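Local coordinates for tubulin-like protein CetZ2 (Haloferax volcanii, PDB 4B45) that binds GTP as a tubulin/FtsZ-family cytoskeletal GTPase and is involved in controlling archaeal cell shape, at residues L19-F22 with D23-G27; D78-E81 with V82-L86; V213-T216 with L217-G220; T247-A250 with V251-T255; R287-E290 with D291-S295. All coordinates share one frame; numbering follows the deposited sequence.

Contact 1 (L19-F22 with D23-G27)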
loop_
_atom_site.group_PDB
_atom_site.type_symbol
_atom_site.label_atom_id
_atom_site.label_comp_id
_atom_site.label_asym_id
_atom_site.label_seq_id
_atom_site.Cartn_x
_atom_site.Cartn_y
_atom_site.Cartn_z
ATOM N N LEU A 19 -4.253 4.601 7.454
ATOM C CA LEU A 19 -3.416 3.489 7.908
ATOM C C LEU A 19 -3.040 3.637 9.382
ATOM O O LEU A 19 -3.153 2.685 10.151
ATOM C CB LEU A 19 -2.164 3.380 7.031
ATOM C CG LEU A 19 -1.238 2.173 7.203
ATOM C CD1 LEU A 19 -2.038 0.876 7.197
ATOM C CD2 LEU A 19 -0.192 2.150 6.095
ATOM N N GLN A 20 -2.606 4.833 9.785
ATOM C CA GLN A 20 -2.247 5.057 11.180
ATOM C C GLN A 20 -3.465 4.906 12.075
ATOM O O GLN A 20 -3.380 4.371 13.181
ATOM C CB GLN A 20 -1.654 6.453 11.371
ATOM C CG GLN A 20 -1.359 6.792 12.822
ATOM C CD GLN A 20 -1.327 8.287 13.064
ATOM O OE1 GLN A 20 -0.256 8.888 13.181
ATOM N NE2 GLN A 20 -2.508 8.900 13.141
ATOM N N SER A 21 -4.600 5.398 11.590
ATOM C CA SER A 21 -5.865 5.282 12.309
ATOM C C SER A 21 -6.277 3.805 12.483
ATOM O O SER A 21 -6.766 3.397 13.541
ATOM C CB SER A 21 -6.954 6.067 11.558
ATOM O OG SER A 21 -8.164 6.132 12.294
ATOM N N PHE A 22 -6.085 3.002 11.444
ATOM C CA PHE A 22 -6.379 1.576 11.561
ATOM C C PHE A 22 -5.466 0.918 12.602
ATOM O O PHE A 22 -5.929 0.192 13.481
ATOM C CB PHE A 22 -6.241 0.865 10.216
ATOM C CG PHE A 22 -6.440 -0.634 10.297
ATOM C CD1 PHE A 22 -7.720 -1.179 10.314
ATOM C CD2 PHE A 22 -5.350 -1.493 10.368
ATOM C CE1 PHE A 22 -7.910 -2.556 10.398
ATOM C CE2 PHE A 22 -5.531 -2.875 10.450
ATOM C CZ PHE A 22 -6.814 -3.407 10.459
ATOM N N ASP A 23 -4.170 1.191 12.504
ATOM C CA ASP A 23 -3.197 0.649 13.441
ATOM C C ASP A 23 -3.497 1.027 14.893
ATOM O O ASP A 23 -3.313 0.223 15.798
ATOM C CB ASP A 23 -1.783 1.094 13.046
ATOM C CG ASP A 23 -0.709 0.476 13.932
ATOM O OD1 ASP A 23 -0.391 -0.721 13.741
ATOM O OD2 ASP A 23 -0.181 1.178 14.823
ATOM N N ARG A 24 -3.976 2.248 15.107
ATOM C CA ARG A 24 -4.228 2.763 16.450
ATOM C C ARG A 24 -5.479 2.156 17.063
ATOM O O ARG A 24 -5.479 1.747 18.223
ATOM C CB ARG A 24 -4.382 4.287 16.401
ATOM C CG ARG A 24 -4.555 4.946 17.757
ATOM C CD ARG A 24 -5.242 6.302 17.627
ATOM N NE ARG A 24 -6.640 6.173 17.221
ATOM C CZ ARG A 24 -7.193 6.832 16.206
ATOM N NH1 ARG A 24 -6.466 7.681 15.486
ATOM N NH2 ARG A 24 -8.478 6.646 15.912
ATOM N N GLN A 25 -6.550 2.121 16.280
ATOM C CA GLN A 25 -7.826 1.599 16.748
ATOM C C GLN A 25 -7.733 0.121 17.110
ATOM O O GLN A 25 -8.267 -0.302 18.132
ATOM C CB GLN A 25 -8.912 1.824 15.696
ATOM C CG GLN A 25 -9.244 3.288 15.487
ATOM C CD GLN A 25 -10.017 3.539 14.208
ATOM O OE1 GLN A 25 -10.458 2.605 13.532
ATOM N NE2 GLN A 25 -10.181 4.810 13.864
ATOM N N THR A 26 -7.047 -0.655 16.278
ATOM C CA THR A 26 -6.862 -2.084 16.533
ATOM C C THR A 26 -5.846 -2.335 17.640
ATOM O O THR A 26 -5.797 -3.411 18.216
ATOM C CB THR A 26 -6.372 -2.813 15.274
ATOM O OG1 THR A 26 -5.122 -2.250 14.862
ATOM C CG2 THR A 26 -7.373 -2.655 14.140
ATOM N N GLY A 27 -5.014 -1.349 17.925
ATOM C CA GLY A 27 -3.982 -1.536 18.930
ATOM C C GLY A 27 -2.793 -2.374 18.479
ATOM O O GLY A 27 -2.006 -2.813 19.305
#
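Phe22 and Thr26, one turn apart, meet over the ring of the phenylalanine in the last turns of helix 9-26, the helix of the beta-alpha-beta unit that runs from strand 3-8 to strand 31-38 in the Rossmann-like GTPase domain. The methyl CG2 of Thr26 sits over one face of the Phe22 ring as a CH-pi contact, 3.9 Å from the ring centroid and 17° off the normal. The hydroxyl OG1 of Thr26 turns back instead and donates to Phe22 O at 2.9 Å. Its chi1 of 60° places OG1 between the backbone N and the carbonyl carbon, which aims the hydroxyl at the preceding turn while CG2 stays against the ring face. Phe22 O is thus gripped twice, since Thr26 N also reaches it at 3.1 Å, from the opposite face of the carbonyl plane. Outward from this pair, Phe22 leans on Ala187 of helix 175-196 and on Phe28, and Leu19 packs against Val190 of the same helix. Asp23 ties the helix end to the next strand: its two carboxylate oxygens accept from the backbone N of Ala30 and of Val31. On the exposed flank, Arg24 folds back at chi3 and lays one face of its guanidinium over Ser21 CA, with NH1 4.0 Å from that carbon.

Contact 2 (D78-E81 with V82-L86)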
loop_
_atom_site.group_PDB
_atom_site.type_symbol
_atom_site.label_atom_id
_atom_site.label_comp_id
_atom_site.label_asym_id
_atom_site.label_seq_id
_atom_site.Cartn_x
_atom_site.Cartn_y
_atom_site.Cartn_z
ATOM N N ASP A 78 13.625 21.579 -0.066
ATOM C CA ASP A 78 13.113 21.579 1.294
ATOM C C ASP A 78 13.226 20.219 1.974
ATOM O O ASP A 78 12.648 20.018 3.045
ATOM C CB ASP A 78 11.655 22.059 1.311
ATOM C CG ASP A 78 11.505 23.526 0.870
ATOM O OD1 ASP A 78 12.526 24.163 0.535
ATOM O OD2 ASP A 78 10.364 24.046 0.868
ATOM N N GLN A 79 13.977 19.292 1.379
ATOM C CA GLN A 79 14.059 17.935 1.933
ATOM C C GLN A 79 14.669 17.834 3.333
ATOM O O GLN A 79 14.299 16.935 4.105
ATOM C CB GLN A 79 14.754 16.960 0.979
ATOM C CG GLN A 79 16.116 17.374 0.488
ATOM C CD GLN A 79 16.736 16.303 -0.395
ATOM O OE1 GLN A 79 16.604 16.342 -1.620
ATOM N NE2 GLN A 79 17.404 15.332 0.225
ATOM N N THR A 80 15.595 18.739 3.655
ATOM C CA THR A 80 16.210 18.763 4.982
ATOM C C THR A 80 15.135 18.943 6.055
ATOM O O THR A 80 15.087 18.185 7.019
ATOM C CB THR A 80 17.288 19.851 5.097
ATOM O OG1 THR A 80 18.225 19.707 4.021
ATOM C CG2 THR A 80 18.040 19.749 6.444
ATOM N N GLU A 81 14.249 19.916 5.861
ATOM C CA GLU A 81 13.124 20.120 6.775
ATOM C C GLU A 81 12.234 18.873 6.857
ATOM O O GLU A 81 11.735 18.526 7.928
ATOM C CB GLU A 81 12.297 21.351 6.359
ATOM C CG GLU A 81 13.048 22.688 6.429
ATOM C CD GLU A 81 14.078 22.863 5.315
ATOM O OE1 GLU A 81 14.186 21.971 4.449
ATOM O OE2 GLU A 81 14.787 23.895 5.304
ATOM N N VAL A 82 12.040 18.202 5.723
ATOM C CA VAL A 82 11.315 16.935 5.715
ATOM C C VAL A 82 12.064 15.858 6.505
ATOM O O VAL A 82 11.512 15.292 7.456
ATOM C CB VAL A 82 11.019 16.440 4.283
ATOM C CG1 VAL A 82 10.223 15.147 4.326
ATOM C CG2 VAL A 82 10.260 17.508 3.497
ATOM N N MET A 83 13.320 15.592 6.128
ATOM C CA MET A 83 14.161 14.610 6.826
ATOM C C MET A 83 14.248 14.874 8.332
ATOM O O MET A 83 14.415 13.942 9.127
ATOM C CB MET A 83 15.592 14.593 6.260
ATOM C CG MET A 83 15.721 14.338 4.765
ATOM S SD MET A 83 15.351 12.666 4.222
ATOM C CE MET A 83 16.765 11.780 4.878
ATOM N N SER A 84 14.158 16.145 8.720
ATOM C CA SER A 84 14.303 16.525 10.127
ATOM C C SER A 84 13.041 16.276 10.934
ATOM O O SER A 84 13.095 16.141 12.156
ATOM C CB SER A 84 14.727 17.982 10.253
ATOM O OG SER A 84 16.035 18.139 9.736
ATOM N N ALA A 85 11.903 16.223 10.252
ATOM C CA ALA A 85 10.681 15.780 10.899
ATOM C C ALA A 85 10.841 14.300 11.261
ATOM O O ALA A 85 10.300 13.834 12.260
ATOM C CB ALA A 85 9.474 15.992 9.986
ATOM N N LEU A 86 11.620 13.580 10.459
ATOM C CA LEU A 86 11.828 12.146 10.652
ATOM C C LEU A 86 12.886 11.789 11.684
ATOM O O LEU A 86 12.974 10.634 12.093
ATOM C CB LEU A 86 12.232 11.502 9.338
ATOM C CG LEU A 86 11.173 11.455 8.255
ATOM C CD1 LEU A 86 11.826 10.892 7.020
ATOM C CD2 LEU A 86 10.021 10.592 8.725
#
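Thr80 O receives Ser84 N at 2.8 Å, and the hydroxyl OG of Ser84 lies 2.9 Å from the same Thr80 O, near enough to be a second donor although the destination of its proton is not settled. The serine owes this position to its chi1 of -67°, which sets OG beside its own backbone N and so facing the turn before. Thr80 CG2 passes 4.2 Å from Ser84 OG on the same surface. One residue earlier the bonding is simpler and straighter: Met83 N donates to Gln79 O at 2.6 Å with an N-H...O angle of 177°, nearly along the C=O axis. Met83 CG also presses on that oxygen, 3.0 Å from Gln79 O, before the chain bends at chi2 and chi3 and leads the thioether away toward Leu119 and Val122. All this belongs to the closing turns of helix 68-85 in the GTPase domain, which packs on helix 107-120; Val82 faces Leu115 there, and Gln79 touches Ala118. Asp78 O takes Val82 N at 3.3 Å, in the carbonyl plane, while its carboxylate OD2 is satisfied by the backbone N of Gly55. The Val82 branch CG2 closes over the same carbonyl, 3.5 Å from Asp78 O. Ala85 N is shared between two carbonyls, reaching Glu81 O at 3.3 Å with an N-H...O angle of 139° and also donating to Val82 O.

Contact 3 (V213-T216 with L217-G220)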
loop_
_atom_site.group_PDB
_atom_site.type_symbol
_atom_site.label_atom_id
_atom_site.label_comp_id
_atom_site.label_asym_id
_atom_site.label_seq_id
_atom_site.Cartn_x
_atom_site.Cartn_y
_atom_site.Cartn_z
ATOM N N VAL A 213 7.934 -10.626 4.891
ATOM C CA VAL A 213 7.470 -9.463 4.123
ATOM C C VAL A 213 8.644 -8.838 3.374
ATOM O O VAL A 213 8.561 -8.568 2.168
ATOM C CB VAL A 213 6.778 -8.428 5.038
ATOM C CG1 VAL A 213 6.421 -7.163 4.273
ATOM C CG2 VAL A 213 5.524 -9.031 5.670
ATOM N N ILE A 214 9.753 -8.651 4.087
ATOM C CA ILE A 214 10.947 -8.051 3.506
ATOM C C ILE A 214 11.502 -8.875 2.350
ATOM O O ILE A 214 11.860 -8.339 1.301
ATOM C CB ILE A 214 12.037 -7.854 4.569
ATOM C CG1 ILE A 214 11.516 -6.919 5.662
ATOM C CG2 ILE A 214 13.328 -7.318 3.930
ATOM C CD1 ILE A 214 12.572 -6.400 6.612
ATOM N N ASN A 215 11.566 -10.185 2.532
ATOM C CA ASN A 215 12.081 -11.050 1.479
ATOM C C ASN A 215 11.133 -11.204 0.284
ATOM O O ASN A 215 11.568 -11.451 -0.846
ATOM C CB ASN A 215 12.512 -12.391 2.070
ATOM C CG ASN A 215 13.731 -12.243 2.954
ATOM O OD1 ASN A 215 14.326 -11.159 3.016
ATOM N ND2 ASN A 215 14.119 -13.317 3.639
ATOM N N THR A 216 9.844 -11.031 0.526
ATOM C CA THR A 216 8.879 -11.001 -0.565
ATOM C C THR A 216 9.067 -9.758 -1.446
ATOM O O THR A 216 9.041 -9.843 -2.679
ATOM C CB THR A 216 7.428 -11.073 -0.026
ATOM O OG1 THR A 216 7.257 -12.292 0.715
ATOM C CG2 THR A 216 6.422 -11.045 -1.168
ATOM N N LEU A 217 9.272 -8.607 -0.810
ATOM C CA LEU A 217 9.435 -7.343 -1.530
ATOM C C LEU A 217 10.859 -7.106 -2.036
ATOM O O LEU A 217 11.098 -6.173 -2.808
ATOM C CB LEU A 217 9.014 -6.180 -0.635
ATOM C CG LEU A 217 7.526 -6.228 -0.295
ATOM C CD1 LEU A 217 7.159 -5.193 0.738
ATOM C CD2 LEU A 217 6.702 -6.066 -1.586
ATOM N N ARG A 218 11.787 -7.968 -1.615
ATOM C CA ARG A 218 13.215 -7.791 -1.867
ATOM C C ARG A 218 13.578 -7.733 -3.351
ATOM O O ARG A 218 14.544 -7.074 -3.740
ATOM C CB ARG A 218 13.995 -8.913 -1.178
ATOM C CG ARG A 218 15.477 -8.635 -0.995
ATOM C CD ARG A 218 16.088 -9.591 0.032
ATOM N NE ARG A 218 15.984 -10.992 -0.372
ATOM C CZ ARG A 218 16.284 -12.021 0.421
ATOM N NH1 ARG A 218 16.696 -11.801 1.663
ATOM N NH2 ARG A 218 16.171 -13.270 -0.019
ATOM N N SER A 219 12.802 -8.428 -4.173
ATOM C CA SER A 219 13.025 -8.451 -5.612
ATOM C C SER A 219 12.859 -7.073 -6.270
ATOM O O SER A 219 13.455 -6.797 -7.317
ATOM C CB SER A 219 12.071 -9.457 -6.254
ATOM O OG SER A 219 10.829 -9.472 -5.569
ATOM N N GLY A 220 12.049 -6.210 -5.665
ATOM C CA GLY A 220 11.856 -4.875 -6.200
ATOM C C GLY A 220 10.707 -4.741 -7.185
ATOM O O GLY A 220 9.929 -5.678 -7.418
HETATM O O HOH W 1 12.283 -11.625 -3.647
#
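Asn215 and Arg218 are brought side by side by different first torsions: CG of Asn215 lies anti to the carbonyl carbon (chi1 -68°), CG of Arg218 anti to the backbone N (chi1 -162°), and a bend at chi3 turns the arginine's guanidinium back over the amide. The two planar groups are 38° apart, and Asn215 CG stands 3.2 Å above the guanidinium plane, toward its rim. Asn215 OD1 comes within 2.8 Å of Arg218 NH1, but from over the face, where the N-H bonds do not point; the pair is a polar contact without a hydrogen bond. An alanine at Asn215 would remove the amide from beneath the guanidinium and would probably leave the exposed arginine end freer to swing. On the buried side Val213 CG1 and Leu217 CD1 are 4.1 Å apart, the two side chains lying side by side and pointing the same way, as Leu217 N donates to Val213 O at 3.1 Å. Leu217 continues to Leu315, and Val213 to Leu267, on neighbouring strands of the sheet. A water donates to Asn215 O at 2.9 Å and is weakly bonded to Ser219 OG. Gly220 N then bonds Leu217 O, and positive phi at Gly220, with backbone angles that would jam a side chain, calls for glycine. The arrangement is the C-terminal end of helix 210-217 running into a type I beta turn before strand 222-231.

Contact 4 (T247-A250 with V251-T255)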
loop_
_atom_site.group_PDB
_atom_site.type_symbol
_atom_site.label_atom_id
_atom_site.label_comp_id
_atom_site.label_asym_id
_atom_site.label_seq_id
_atom_site.Cartn_x
_atom_site.Cartn_y
_atom_site.Cartn_z
ATOM N N THR A 247 -8.176 -17.584 -0.866
ATOM C CA THR A 247 -6.829 -17.448 -1.422
ATOM C C THR A 247 -6.899 -17.184 -2.918
ATOM O O THR A 247 -6.230 -16.273 -3.405
ATOM C CB THR A 247 -5.949 -18.681 -1.133
ATOM O OG1 THR A 247 -5.944 -18.938 0.269
ATOM C CG2 THR A 247 -4.523 -18.449 -1.581
ATOM N N ARG A 248 -7.709 -17.963 -3.641
ATOM C CA ARG A 248 -7.952 -17.686 -5.066
ATOM C C ARG A 248 -8.485 -16.276 -5.316
ATOM O O ARG A 248 -8.033 -15.584 -6.237
ATOM C CB ARG A 248 -8.931 -18.688 -5.689
ATOM C CG ARG A 248 -8.418 -20.125 -5.781
ATOM C CD ARG A 248 -9.332 -20.962 -6.692
ATOM N NE ARG A 248 -9.285 -22.384 -6.370
ATOM C CZ ARG A 248 -10.183 -23.005 -5.610
ATOM N NH1 ARG A 248 -11.208 -22.330 -5.102
ATOM N NH2 ARG A 248 -10.060 -24.304 -5.367
ATOM N N ARG A 249 -9.463 -15.858 -4.520
ATOM C CA ARG A 249 -10.046 -14.537 -4.719
ATOM C C ARG A 249 -9.027 -13.443 -4.449
ATOM O O ARG A 249 -8.954 -12.474 -5.202
ATOM C CB ARG A 249 -11.292 -14.335 -3.855
ATOM C CG ARG A 249 -12.513 -15.097 -4.356
ATOM C CD ARG A 249 -13.784 -14.414 -3.921
ATOM N NE ARG A 249 -13.716 -13.965 -2.533
ATOM C CZ ARG A 249 -14.117 -14.687 -1.491
ATOM N NH1 ARG A 249 -14.615 -15.905 -1.676
ATOM N NH2 ARG A 249 -14.020 -14.191 -0.263
ATOM N N ALA A 250 -8.235 -13.615 -3.388
ATOM C CA ALA A 250 -7.225 -12.634 -3.004
ATOM C C ALA A 250 -6.239 -12.402 -4.145
ATOM O O ALA A 250 -5.859 -11.268 -4.433
ATOM C CB ALA A 250 -6.490 -13.075 -1.735
ATOM N N VAL A 251 -5.857 -13.487 -4.805
ATOM C CA VAL A 251 -4.919 -13.433 -5.926
ATOM C C VAL A 251 -5.568 -12.965 -7.234
ATOM O O VAL A 251 -4.941 -12.266 -8.019
ATOM C CB VAL A 251 -4.270 -14.815 -6.158
ATOM C CG1 VAL A 251 -3.351 -14.789 -7.371
ATOM C CG2 VAL A 251 -3.525 -15.285 -4.896
ATOM N N LEU A 252 -6.821 -13.346 -7.473
ATOM C CA LEU A 252 -7.452 -13.077 -8.773
ATOM C C LEU A 252 -8.391 -11.862 -8.807
ATOM O O LEU A 252 -8.339 -11.074 -9.755
ATOM C CB LEU A 252 -8.158 -14.323 -9.311
ATOM C CG LEU A 252 -7.281 -15.576 -9.464
ATOM C CD1 LEU A 252 -8.139 -16.804 -9.727
ATOM C CD2 LEU A 252 -6.227 -15.425 -10.565
ATOM N N THR A 253 -9.242 -11.698 -7.794
ATOM C CA THR A 253 -10.144 -10.542 -7.772
ATOM C C THR A 253 -9.826 -9.487 -6.715
ATOM O O THR A 253 -10.127 -8.312 -6.906
ATOM C CB THR A 253 -11.639 -10.941 -7.607
ATOM O OG1 THR A 253 -11.884 -11.420 -6.279
ATOM C CG2 THR A 253 -12.028 -11.998 -8.597
ATOM N N GLY A 254 -9.240 -9.893 -5.600
ATOM C CA GLY A 254 -9.164 -9.009 -4.447
ATOM C C GLY A 254 -7.864 -8.248 -4.314
ATOM O O GLY A 254 -7.513 -7.786 -3.231
ATOM N N THR A 255 -7.146 -8.114 -5.421
ATOM C CA THR A 255 -5.820 -7.529 -5.398
ATOM C C THR A 255 -5.876 -6.003 -5.562
ATOM O O THR A 255 -6.746 -5.469 -6.252
ATOM C CB THR A 255 -4.969 -8.161 -6.496
ATOM O OG1 THR A 255 -3.716 -7.482 -6.592
ATOM C CG2 THR A 255 -5.690 -8.068 -7.802
#
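Val251 packs its CG2 branch tightly onto the preceding turn, 3.2 Å from Thr247 O, while Val251 N donates to that same oxygen at 3.1 Å. This buried face looks inward: Ala250 and Val251 both touch Val314 of strand 309-319, and Thr247 OG1 bonds Val243 O and Ser312 OG. The backbone stays tight on the solvent side too, where Leu252 N donates to Arg248 O at 2.8 Å; looseness is confined to side-chain tips. Exposed Thr253, with chi1 at 71°, holds OG1 between its backbone N and carbonyl carbon, 3.8 Å from Arg249 CB, and gives Arg249 O a long bond of 3.3 Å. Arg249 itself reaches back to strand 222-231, packing on Ala228 and making a weak NH2 bond to Ser229 O. Arg249 O is the busiest acceptor here: Thr253 N reaches it at 2.7 Å and Gly254 N at 2.6 Å, so three donors converge on it. The bond from Gly254, five residues on, is wider than the regular i to i+4 turn, and the backbone of Gly254 also pairs with Tyr227. Thr255 then departs with an extended backbone, its OG1 bonded to Leu257 O. Such a widened last turn, closing on one carbonyl, ends helix 240-252 of the C-terminal domain against the sheet.

Contact 5 (R287-E290 with D291-S295)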
loop_
_atom_site.group_PDB
_atom_site.type_symbol
_atom_site.label_atom_id
_atom_site.label_comp_id
_atom_site.label_asym_id
_atom_site.label_seq_id
_atom_site.Cartn_x
_atom_site.Cartn_y
_atom_site.Cartn_z
ATOM N N ARG A 287 0.181 -24.068 -2.194
ATOM C CA ARG A 287 0.636 -24.792 -3.373
ATOM C C ARG A 287 -0.054 -24.229 -4.612
ATOM O O ARG A 287 0.576 -24.035 -5.657
ATOM C CB ARG A 287 0.370 -26.297 -3.228
ATOM C CG ARG A 287 0.609 -27.095 -4.497
ATOM C CD ARG A 287 0.632 -28.591 -4.198
ATOM N NE ARG A 287 0.300 -29.412 -5.361
ATOM C CZ ARG A 287 -0.886 -29.986 -5.564
ATOM N NH1 ARG A 287 -1.867 -29.835 -4.681
ATOM N NH2 ARG A 287 -1.094 -30.712 -6.657
ATOM N N TRP A 288 -1.354 -23.968 -4.487
ATOM C CA TRP A 288 -2.090 -23.298 -5.556
ATOM C C TRP A 288 -1.486 -21.939 -5.966
ATOM O O TRP A 288 -1.399 -21.635 -7.159
ATOM C CB TRP A 288 -3.567 -23.105 -5.195
ATOM C CG TRP A 288 -4.300 -22.460 -6.333
ATOM C CD1 TRP A 288 -4.858 -23.086 -7.405
ATOM C CD2 TRP A 288 -4.500 -21.060 -6.537
ATOM N NE1 TRP A 288 -5.405 -22.162 -8.262
ATOM C CE2 TRP A 288 -5.205 -20.911 -7.751
ATOM C CE3 TRP A 288 -4.165 -19.915 -5.806
ATOM C CZ2 TRP A 288 -5.583 -19.662 -8.255
ATOM C CZ3 TRP A 288 -4.539 -18.672 -6.306
ATOM C CH2 TRP A 288 -5.241 -18.558 -7.519
ATOM N N VAL A 289 -1.100 -21.123 -4.987
ATOM C CA VAL A 289 -0.478 -19.824 -5.282
ATOM C C VAL A 289 0.801 -20.046 -6.076
ATOM O O VAL A 289 1.051 -19.346 -7.043
ATOM C CB VAL A 289 -0.185 -18.991 -4.001
ATOM C CG1 VAL A 289 0.682 -17.774 -4.316
ATOM C CG2 VAL A 289 -1.487 -18.541 -3.346
ATOM N N GLU A 290 1.584 -21.055 -5.687
ATOM C CA GLU A 290 2.818 -21.371 -6.387
ATOM C C GLU A 290 2.569 -21.778 -7.845
ATOM O O GLU A 290 3.340 -21.411 -8.730
ATOM C CB GLU A 290 3.596 -22.463 -5.640
ATOM C CG GLU A 290 4.861 -22.921 -6.354
ATOM C CD GLU A 290 5.659 -23.926 -5.543
ATOM O OE1 GLU A 290 5.253 -25.107 -5.486
ATOM O OE2 GLU A 290 6.691 -23.534 -4.958
ATOM N N ASP A 291 1.493 -22.527 -8.093
ATOM C CA ASP A 291 1.145 -22.948 -9.449
ATOM C C ASP A 291 0.608 -21.794 -10.276
ATOM O O ASP A 291 0.866 -21.705 -11.475
ATOM C CB ASP A 291 0.095 -24.071 -9.443
ATOM C CG ASP A 291 0.613 -25.369 -8.837
ATOM O OD1 ASP A 291 1.851 -25.575 -8.765
ATOM O OD2 ASP A 291 -0.236 -26.196 -8.439
ATOM N N GLU A 292 -0.167 -20.924 -9.640
ATOM C CA GLU A 292 -0.783 -19.798 -10.335
ATOM C C GLU A 292 0.208 -18.686 -10.679
ATOM O O GLU A 292 0.141 -18.118 -11.761
ATOM C CB GLU A 292 -1.946 -19.233 -9.511
ATOM C CG GLU A 292 -2.545 -17.945 -10.052
ATOM C CD GLU A 292 -3.045 -18.063 -11.477
ATOM O OE1 GLU A 292 -3.493 -19.161 -11.880
ATOM O OE2 GLU A 292 -2.984 -17.046 -12.197
ATOM N N THR A 293 1.130 -18.376 -9.769
ATOM C CA THR A 293 2.091 -17.294 -10.011
ATOM C C THR A 293 3.311 -17.734 -10.832
ATOM O O THR A 293 3.951 -16.927 -11.498
ATOM C CB THR A 293 2.596 -16.688 -8.689
ATOM O OG1 THR A 293 3.292 -17.691 -7.930
ATOM C CG2 THR A 293 1.437 -16.145 -7.863
ATOM N N GLY A 294 3.649 -19.011 -10.766
ATOM C CA GLY A 294 4.884 -19.490 -11.363
ATOM C C GLY A 294 6.105 -19.131 -10.526
ATOM O O GLY A 294 7.238 -19.422 -10.916
ATOM N N SER A 295 5.874 -18.512 -9.367
ATOM C CA SER A 295 6.962 -18.065 -8.502
ATOM C C SER A 295 7.692 -19.222 -7.815
ATOM O O SER A 295 7.060 -20.169 -7.345
ATOM C CB SER A 295 6.434 -17.094 -7.444
ATOM O OG SER A 295 7.416 -16.866 -6.446
#
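Trp288 and Glu292 supply the aromatic contact: Glu292 CB lies over one face of the indole, 3.9 Å from the centroid of the six-membered ring and 12° off its normal, and Glu292 CG follows at 3.7 Å from Trp288 CH2. With CG anti to the backbone N (chi1 172°) and a bend at chi2, the glutamate keeps its stem on the ring while OE2 goes on to bond Ser261 OG. Apolar packing is slighter, Val289 CG1 meeting Thr293 CG2 at 4.0 Å, with Val289 backed by Ala266 and Val268 of the sheet. These turns finish helix 279-293, the helix of a beta-alpha-beta unit between strands 263-272 and 298-304 in the C-terminal domain. Among hydrogen bonds, Val289 O takes two donors, Thr293 N and Thr293 OG1, each at 2.9 Å. The same OG1 accepts from Ser295 N at 3.1 Å, an ST turn that bends the chain out of the helix. With a valine in place of Thr293 there is no OG1, which would probably leave Ser295 N without its acceptor, Val289 O with one donor fewer, and the exit turn less firmly fixed. Gly294, with positive phi, still donates to Glu290 O. Charges meet only distantly: Arg287 NE is 4.5 Å from Asp291 OD2, which stands well out of the guanidinium plane, so no N-H points at it.

The five contacts follow one another along the chain, each at the C-terminal end of a helix. Contacts 1 and 2 belong to the GTPase domain, their centres about 25 Å apart; contacts 3, 4 and 5 belong to the C-terminal domain, and one mixed sheet runs through both. Contacts 2 and 5 are farthest apart, about 42 Å between centres. Contacts 4 and 5 alone touch: Thr247 CG2 meets Val289 CG2 at 3.5 Å, packing helix 240-252 against helix 279-293. Bound nucleotide lies about 11 and 13 Å from the closest side chains of contacts 1 and 2, so these close helices of the nucleotide-binding domain, whereas the other three close helices away from the GTP-binding residues.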